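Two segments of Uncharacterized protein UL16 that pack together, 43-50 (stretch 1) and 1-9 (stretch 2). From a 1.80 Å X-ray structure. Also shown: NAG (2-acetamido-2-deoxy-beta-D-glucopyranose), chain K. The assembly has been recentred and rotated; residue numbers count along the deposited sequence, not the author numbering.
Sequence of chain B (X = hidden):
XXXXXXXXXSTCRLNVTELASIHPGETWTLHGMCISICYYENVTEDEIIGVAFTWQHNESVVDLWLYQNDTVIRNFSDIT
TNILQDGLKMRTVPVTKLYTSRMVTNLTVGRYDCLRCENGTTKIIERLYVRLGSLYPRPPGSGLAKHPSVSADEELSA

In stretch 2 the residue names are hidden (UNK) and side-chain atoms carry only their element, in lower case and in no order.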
# COMPACT_ATOMS: atom_id res chain seq x y z
N VAL B 43 -14.74 8.72 -4.79
CA VAL B 43 -14.19 9.69 -5.73
C VAL B 43 -14.97 9.60 -7.04
O VAL B 43 -15.17 8.51 -7.57
CB VAL B 43 -12.70 9.40 -6.00
CG1 VAL B 43 -12.15 10.34 -7.07
CG2 VAL B 43 -11.91 9.54 -4.70
N THR B 44 -15.44 10.73 -7.56
CA THR B 44 -16.16 10.69 -8.83
C THR B 44 -15.22 10.81 -10.01
O THR B 44 -14.09 11.26 -9.86
CB THR B 44 -17.24 11.79 -8.94
OG1 THR B 44 -16.62 13.08 -8.86
CG2 THR B 44 -18.26 11.65 -7.82
N GLU B 45 -15.69 10.44 -11.20
CA GLU B 45 -14.85 10.44 -12.39
C GLU B 45 -14.18 11.78 -12.65
O GLU B 45 -13.01 11.82 -13.04
CB GLU B 45 -15.66 10.03 -13.63
CG GLU B 45 -15.80 8.54 -13.82
CD GLU B 45 -16.45 8.19 -15.14
OE1 GLU B 45 -16.13 8.85 -16.15
OE2 GLU B 45 -17.29 7.27 -15.16
N ASP B 46 -14.90 12.88 -12.44
CA ASP B 46 -14.35 14.19 -12.77
C ASP B 46 -13.65 14.87 -11.59
O ASP B 46 -13.15 15.98 -11.73
CB ASP B 46 -15.43 15.10 -13.37
CG ASP B 46 -16.40 15.64 -12.32
OD1 ASP B 46 -16.34 15.21 -11.15
OD2 ASP B 46 -17.22 16.50 -12.68
N GLU B 47 -13.61 14.20 -10.44
CA GLU B 47 -13.06 14.85 -9.25
C GLU B 47 -11.54 14.96 -9.27
O GLU B 47 -10.82 13.97 -9.43
CB GLU B 47 -13.51 14.14 -7.97
CG GLU B 47 -13.13 14.93 -6.71
CD GLU B 47 -13.61 14.28 -5.43
OE1 GLU B 47 -14.24 13.21 -5.52
OE2 GLU B 47 -13.34 14.83 -4.34
N ILE B 48 -11.06 16.19 -9.09
CA ILE B 48 -9.64 16.44 -8.97
C ILE B 48 -9.24 16.42 -7.50
O ILE B 48 -9.76 17.20 -6.69
CB ILE B 48 -9.26 17.80 -9.59
CG1 ILE B 48 -9.65 17.81 -11.07
CG2 ILE B 48 -7.78 18.06 -9.39
CD1 ILE B 48 -9.59 19.18 -11.72
N ILE B 49 -8.33 15.50 -7.17
CA ILE B 49 -7.75 15.41 -5.84
C ILE B 49 -6.23 15.50 -5.98
O ILE B 49 -5.70 15.48 -7.09
CB ILE B 49 -8.18 14.11 -5.14
CG1 ILE B 49 -7.86 12.88 -6.00
CG2 ILE B 49 -9.68 14.15 -4.85
CD1 ILE B 49 -8.12 11.56 -5.28
N GLY B 50 -5.50 15.62 -4.87
CA GLY B 50 -4.06 15.72 -5.01
C GLY B 50 -3.32 15.95 -3.72
O GLY B 50 -3.92 15.94 -2.64
N UNK B 1 -5.08 27.16 -9.70
CA UNK B 1 -5.45 25.78 -10.02
C UNK B 1 -6.70 25.37 -9.24
O UNK B 1 -6.88 25.74 -8.07
c UNK B 1 -4.68 23.38 -10.08
c UNK B 1 -3.81 24.93 -8.31
c UNK B 1 -4.28 24.81 -9.75
N UNK B 2 -7.58 24.61 -9.89
CA UNK B 2 -8.84 24.20 -9.27
C UNK B 2 -8.76 22.75 -8.82
O UNK B 2 -8.05 21.94 -9.42
c UNK B 2 -10.01 24.37 -10.24
c UNK B 2 -10.42 25.83 -10.43
o UNK B 2 -11.01 26.15 -11.49
o UNK B 2 -10.16 26.65 -9.53
N UNK B 3 -9.47 22.45 -7.74
CA UNK B 3 -9.64 21.10 -7.24
C UNK B 3 -11.14 20.82 -7.19
O UNK B 3 -11.95 21.74 -7.30
c UNK B 3 -9.07 20.99 -5.82
c UNK B 3 -7.01 22.45 -6.10
c UNK B 3 -7.58 21.14 -5.55
c UNK B 3 -6.82 19.95 -6.09
N UNK B 4 -11.51 19.56 -7.00
CA UNK B 4 -12.90 19.21 -6.76
C UNK B 4 -13.63 18.71 -7.99
O UNK B 4 -13.02 18.30 -8.97
N UNK B 5 -14.96 18.74 -7.92
CA UNK B 5 -15.79 18.12 -8.96
C UNK B 5 -16.81 19.09 -9.54
O UNK B 5 -17.62 19.64 -8.81
o UNK B 5 -17.62 16.54 -9.18
c UNK B 5 -16.51 16.90 -8.39
N UNK B 6 -16.75 19.31 -10.85
CA UNK B 6 -17.73 20.17 -11.50
C UNK B 6 -19.13 19.55 -11.47
O UNK B 6 -20.12 20.26 -11.31
c UNK B 6 -14.67 22.75 -14.60
c UNK B 6 -15.77 21.70 -14.50
n UNK B 6 -15.04 23.99 -13.87
c UNK B 6 -16.11 21.41 -13.05
c UNK B 6 -17.33 20.50 -12.94
N UNK B 7 -19.22 18.24 -11.63
CA UNK B 7 -20.53 17.59 -11.68
C UNK B 7 -21.24 17.65 -10.33
O UNK B 7 -22.46 17.68 -10.27
o UNK B 7 -19.71 15.33 -11.26
c UNK B 7 -20.41 16.14 -12.18
N UNK B 8 -20.46 17.69 -9.25
CA UNK B 8 -21.02 17.75 -7.90
C UNK B 8 -21.14 19.19 -7.41
O UNK B 8 -21.46 19.43 -6.24
o UNK B 8 -19.91 15.63 -7.37
c UNK B 8 -20.14 16.96 -6.92
N UNK B 9 -20.86 20.14 -8.29
CA UNK B 9 -20.88 21.55 -7.93
C UNK B 9 -20.00 21.84 -6.72
O UNK B 9 -20.32 22.69 -5.89
c UNK B 9 -22.32 22.02 -7.68
c UNK B 9 -22.44 23.53 -7.69
o UNK B 9 -21.63 24.23 -8.30
n UNK B 9 -23.46 24.05 -7.01
C1 NAG K . -12.52 8.81 -17.54
C2 NAG K . -13.42 9.64 -18.47
C3 NAG K . -14.16 8.73 -19.44
C4 NAG K . -13.15 7.90 -20.20
C5 NAG K . -12.30 7.10 -19.21
C6 NAG K . -11.24 6.30 -19.95
C7 NAG K . -14.30 11.77 -17.72
C8 NAG K . -15.44 12.50 -17.08
N2 NAG K . -14.37 10.44 -17.71
O3 NAG K . -14.92 9.50 -20.35
O4 NAG K . -13.83 7.02 -21.07
O5 NAG K . -11.67 7.94 -18.27
O6 NAG K . -10.65 5.38 -19.07
O7 NAG K . -13.37 12.39 -18.23
O HOH W 1 -14.16 18.58 -12.09
O HOH W 2 -17.90 12.83 -12.40
O HOH W 3 -16.98 14.25 -6.14

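Position 1 carries three side-chain carbons, one bonded to CA and bearing the other two. Forking at the first atom identifies Val-1; its side chain is out of reach of stretch 1.

Position 2 has two carbons, the second bearing two oxygens: a carboxylate one carbon from CA, hence Asp-2. Its end leads away from stretch 1, while its backbone O lies 3.9 Å from Ile-48 CG2.

Position 3 shows four carbons forked at the second, which is Leu-3. Its CD1 packs 3.9 Å from Ile-48 CG2, an apolar contact beside the strand pairing.

Position 4 has no side-chain atoms and is Gly-4. Its phi/psi of 99/-162 would jam a CB against the carbonyl O of Leu-3, so the backbone itself calls for glycine. Gly-4 N donates to Ile-48 O (3.0 Å, 164°), and Ile-48 N donates to Gly-4 O (2.9 Å, 175°), closing a single antiparallel bridge. Gly-4 O also receives a CA-H...O contact from Glu-47 CA at 3.5 Å.

Position 5 has one carbon followed by one oxygen, and that oxygen lies 2.7 Å from Asp-46 OD1. The absence of a methyl on the carbon gives Ser-5, whose OG donates to this carboxylate oxygen.

Position 6 has four carbons in a row ending in nitrogen: Lys-6. The chain leads away from Asp-46, though its backbone N donates to water 1 (3.0 Å), which in turn donates to Asp-46 O (2.8 Å).

Position 7 again has one carbon and one oxygen, giving Ser-7. Its backbone N donates to Asp-46 OD2 (2.9 Å, 152°), and its OG lies 3.1 Å from the same OD2.

Position 8 repeats that composition and is Ser-8. Its N donates to Ser-5 OG (3.1 Å, 147°), so the Ser-5 hydroxyl accepts from Ser-8 while donating to Asp-46. Ser-8 OG is 4.3 Å from Thr-44 CG2.

Position 9 has two carbons, the second bearing one oxygen and one nitrogen: Asn-9, beyond reach of stretch 1. Its N donates to Lys-6 O (3.1 Å), within the type I turn from Lys-6 to Asn-9.

The contact, burying 395 Å² in total, therefore joins two kinds of attachment. Ile-48 and Gly-4 align the backbones, with Leu-3 against Ile-48. Beyond them, the Asp-46 carboxylate holds the segment leading into and through the turn, OD1 receiving Ser-5 OG just before it and OD2 receiving Ser-7 N within it.

Stretch 2, residues 1-9: VDLGSKSSN
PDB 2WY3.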